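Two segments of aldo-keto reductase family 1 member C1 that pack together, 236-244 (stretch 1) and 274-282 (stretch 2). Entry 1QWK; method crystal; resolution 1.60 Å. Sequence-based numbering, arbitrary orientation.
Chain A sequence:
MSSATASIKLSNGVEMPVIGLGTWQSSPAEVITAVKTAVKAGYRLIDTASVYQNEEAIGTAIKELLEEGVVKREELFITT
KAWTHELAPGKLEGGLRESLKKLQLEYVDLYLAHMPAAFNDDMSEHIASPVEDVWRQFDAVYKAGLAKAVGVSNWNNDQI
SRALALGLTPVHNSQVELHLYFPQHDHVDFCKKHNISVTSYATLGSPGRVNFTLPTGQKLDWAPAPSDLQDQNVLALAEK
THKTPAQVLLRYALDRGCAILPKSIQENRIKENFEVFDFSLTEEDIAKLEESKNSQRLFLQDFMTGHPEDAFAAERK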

# COMPACT_ATOMS: atom_id res chain seq x y z
N ALA A 236 2.78 -18.44 18.36
CA ALA A 236 3.72 -18.63 19.45
C ALA A 236 4.37 -17.32 19.86
O ALA A 236 4.50 -17.02 21.04
N LEU A 237 4.77 -16.53 18.87
CA LEU A 237 5.41 -15.25 19.15
C LEU A 237 4.40 -14.25 19.72
O LEU A 237 4.75 -13.41 20.55
N ALA A 238 3.15 -14.36 19.28
CA ALA A 238 2.12 -13.45 19.79
C ALA A 238 1.90 -13.71 21.27
O ALA A 238 1.79 -12.78 22.07
N GLU A 239 1.85 -14.99 21.65
CA GLU A 239 1.65 -15.35 23.04
C GLU A 239 2.82 -14.89 23.91
O GLU A 239 2.62 -14.34 25.00
N LYS A 240 4.03 -15.10 23.42
CA LYS A 240 5.23 -14.71 24.15
C LYS A 240 5.37 -13.21 24.37
O LYS A 240 5.82 -12.77 25.43
N THR A 241 4.97 -12.43 23.38
CA THR A 241 5.07 -10.97 23.45
C THR A 241 3.80 -10.31 23.99
O THR A 241 3.78 -9.10 24.21
N HIS A 242 2.76 -11.11 24.19
CA HIS A 242 1.49 -10.60 24.68
C HIS A 242 0.89 -9.62 23.67
O HIS A 242 0.23 -8.65 24.04
N LYS A 243 1.16 -9.88 22.39
CA LYS A 243 0.64 -9.06 21.30
C LYS A 243 -0.31 -9.96 20.50
O LYS A 243 -0.32 -11.17 20.69
N THR A 244 -1.10 -9.37 19.61
CA THR A 244 -2.02 -10.18 18.81
C THR A 244 -1.30 -10.66 17.56
O THR A 244 -0.29 -10.08 17.15
N PHE A 274 -2.46 -0.13 15.02
CA PHE A 274 -1.51 0.94 15.31
C PHE A 274 -0.62 0.64 16.51
O PHE A 274 0.43 1.25 16.69
N GLU A 275 -1.05 -0.31 17.34
CA GLU A 275 -0.30 -0.67 18.54
C GLU A 275 0.82 -1.66 18.25
O GLU A 275 0.82 -2.78 18.77
N VAL A 276 1.79 -1.24 17.45
CA VAL A 276 2.89 -2.11 17.09
C VAL A 276 4.24 -1.44 17.32
O VAL A 276 5.25 -1.86 16.77
N PHE A 277 4.25 -0.41 18.16
CA PHE A 277 5.49 0.32 18.43
C PHE A 277 6.05 0.12 19.84
O PHE A 277 6.97 0.83 20.25
N ASP A 278 5.52 -0.86 20.56
CA ASP A 278 5.98 -1.14 21.92
C ASP A 278 6.86 -2.38 21.98
O ASP A 278 7.16 -2.89 23.06
N PHE A 279 7.28 -2.87 20.82
CA PHE A 279 8.15 -4.04 20.73
C PHE A 279 8.79 -4.10 19.35
O PHE A 279 8.45 -3.30 18.48
N SER A 280 9.74 -5.02 19.17
CA SER A 280 10.41 -5.18 17.89
C SER A 280 10.87 -6.63 17.73
O SER A 280 11.03 -7.35 18.72
N LEU A 281 11.09 -7.03 16.49
CA LEU A 281 11.52 -8.39 16.18
C LEU A 281 12.99 -8.44 15.77
O LEU A 281 13.45 -7.65 14.95
N THR A 282 13.72 -9.39 16.34
CA THR A 282 15.14 -9.57 16.03
C THR A 282 15.26 -10.43 14.78
O THR A 282 14.28 -10.99 14.31

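The contact between the two stretches is small and side-chain mediated, a lysine anchored at its tip by a carboxylate and a backbone carbonyl, with an aromatic ring against its aliphatic chain and a leucine pair farther along. It buries 283 Å², both sides summed, and no backbone-to-backbone hydrogen bond joins the end of the helix in stretch 1 to the irregular chain of stretch 2.

Lys243 gives the most area of any residue, 102 Å². It lies just beyond the helix, after His242, whose positive phi takes the chain out of helical geometry, and its backbone N still donates to Ala238 O at 3.0 Å. The CA-to-CB bond points toward stretch 2. Chi1, chi2 and chi3 are all m (-59°, -63° and -68°), so the chain curls before a t chi4 extends it to the ammonium group. There, Lys243 NZ donates to Glu275 O at 2.8 Å and to Asp278 OD1 at 3.0 Å, the latter as a salt bridge; a weak hydrogen bond from Lys243 NZ to Asp278 OD2, at 3.2 Å, belongs to the same ion pair. One ammonium thus ties together two points of stretch 2 three residues apart, pairing its charge with a carboxylate while also satisfying a main-chain carbonyl.

Asp278 reaches this position with a p chi1 (62°) and its CA-to-CB bond directed toward stretch 1. Glu275 behaves differently. Its CB also points toward stretch 1, but with chi1 and chi2 both m the end of the side chain leads away, and the carboxylate takes no part in binding the lysine. What it offers is its carbonyl oxygen, along with a looser approach of Glu275 CB to Lys243 NZ at 4.2 Å.

The methylene portion of the same lysine packs on Phe279. Lys243 CG sits over one face of the ring, 3.9 Å from the centroid and only 7° off the normal, a CH-pi contact, and Lys243 CE comes to 3.6 Å from Phe279 CE2. A p chi1 (76°) places the ring here, and Phe279 gives 50 Å² to the contact. Thr241 adds a lighter touch, its CG2 lying 4.4 Å from Phe279 CD1 in an oblique approach. The p rotamer of Thr241 (59°) lets its OG1 donate back to Leu237 O at 2.8 Å, so the hydroxyl is satisfied within its own stretch while the methyl is presented to the ring.

Farther back along the helix, Leu237 (chi1 t, chi2 p) points toward stretch 2 and meets Leu281 (chi1 m, chi2 t). The CB of Leu281 leaves sideways, but the end of its side chain comes nearer, bringing Leu281 CD2 within 3.5 Å of Leu237 CD2. Each leucine has 36 Å² covered in this purely apolar pairing. Val276 turns sideways and Phe277 away, and neither makes a contact with stretch 1.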

# COMPACT_ATOMS: atom_id res chain seq x y z
CB ALA A 236 4.79 -19.64 19.05
CB LEU A 237 6.05 -14.68 17.88
CG LEU A 237 6.84 -13.37 18.04
CD1 LEU A 237 7.94 -13.55 19.08
CD2 LEU A 237 7.43 -12.97 16.69
CB ALA A 238 0.80 -13.66 19.02
CB GLU A 239 1.48 -16.86 23.17
CG GLU A 239 1.28 -17.36 24.59
CD GLU A 239 1.10 -18.86 24.66
OE1 GLU A 239 0.11 -19.37 24.11
OE2 GLU A 239 1.97 -19.53 25.26
CB LYS A 240 6.47 -15.23 23.42
CG LYS A 240 7.79 -14.82 24.06
CD LYS A 240 8.97 -15.37 23.27
CE LYS A 240 10.28 -14.99 23.93
NZ LYS A 240 10.37 -15.54 25.32
CB THR A 241 5.35 -10.38 22.06
OG1 THR A 241 4.29 -10.76 21.17
CG2 THR A 241 6.67 -10.89 21.53
CB HIS A 242 1.67 -9.93 26.05
CG HIS A 242 2.35 -10.80 27.06
ND1 HIS A 242 1.88 -12.04 27.41
CD2 HIS A 242 3.48 -10.60 27.79
CE1 HIS A 242 2.68 -12.58 28.31
NE2 HIS A 242 3.66 -11.73 28.56
CB LYS A 243 1.78 -8.57 20.40
CG LYS A 243 2.84 -7.73 21.12
CD LYS A 243 2.26 -6.43 21.69
CE LYS A 243 1.84 -5.47 20.59
NZ LYS A 243 1.26 -4.22 21.16
CB THR A 244 -3.26 -9.38 18.37
OG1 THR A 244 -2.88 -8.41 17.39
CG2 THR A 244 -3.90 -8.67 19.56
CB PHE A 274 -2.26 2.26 15.56
CG PHE A 274 -1.38 3.48 15.55
CD1 PHE A 274 -0.83 3.95 14.36
CD2 PHE A 274 -1.08 4.15 16.74
CE1 PHE A 274 0.01 5.07 14.34
CE2 PHE A 274 -0.25 5.27 16.74
CZ PHE A 274 0.29 5.73 15.53
CB GLU A 275 -1.25 -1.25 19.59
CG GLU A 275 -2.34 -0.28 20.00
CD GLU A 275 -1.79 0.99 20.61
OE1 GLU A 275 -1.14 0.91 21.67
OE2 GLU A 275 -2.01 2.08 20.02
CB VAL A 276 2.79 -2.53 15.61
CG1 VAL A 276 1.50 -3.32 15.38
CG2 VAL A 276 2.81 -1.30 14.72
CB PHE A 277 5.28 1.81 18.16
CG PHE A 277 4.95 2.11 16.72
CD1 PHE A 277 5.92 1.96 15.73
CD2 PHE A 277 3.67 2.52 16.35
CE1 PHE A 277 5.62 2.21 14.39
CE2 PHE A 277 3.36 2.77 15.02
CZ PHE A 277 4.33 2.62 14.03
CB ASP A 278 4.78 -1.30 22.85
CG ASP A 278 3.90 -2.46 22.47
OD1 ASP A 278 3.95 -2.88 21.29
OD2 ASP A 278 3.15 -2.95 23.34
CB PHE A 279 7.35 -5.33 21.00
CG PHE A 279 6.48 -5.78 19.84
CD1 PHE A 279 6.62 -7.06 19.30
CD2 PHE A 279 5.47 -4.96 19.34
CE1 PHE A 279 5.78 -7.51 18.28
CE2 PHE A 279 4.63 -5.40 18.32
CZ PHE A 279 4.78 -6.68 17.79
CB SER A 280 11.62 -4.25 17.78
OG SER A 280 12.64 -4.62 18.69
CB LEU A 281 10.65 -8.98 15.07
CG LEU A 281 9.15 -9.05 15.39
CD1 LEU A 281 8.42 -9.72 14.23
CD2 LEU A 281 8.93 -9.82 16.68
CB THR A 282 15.86 -10.31 17.17
OG1 THR A 282 15.34 -11.64 17.27
CG2 THR A 282 15.66 -9.58 18.49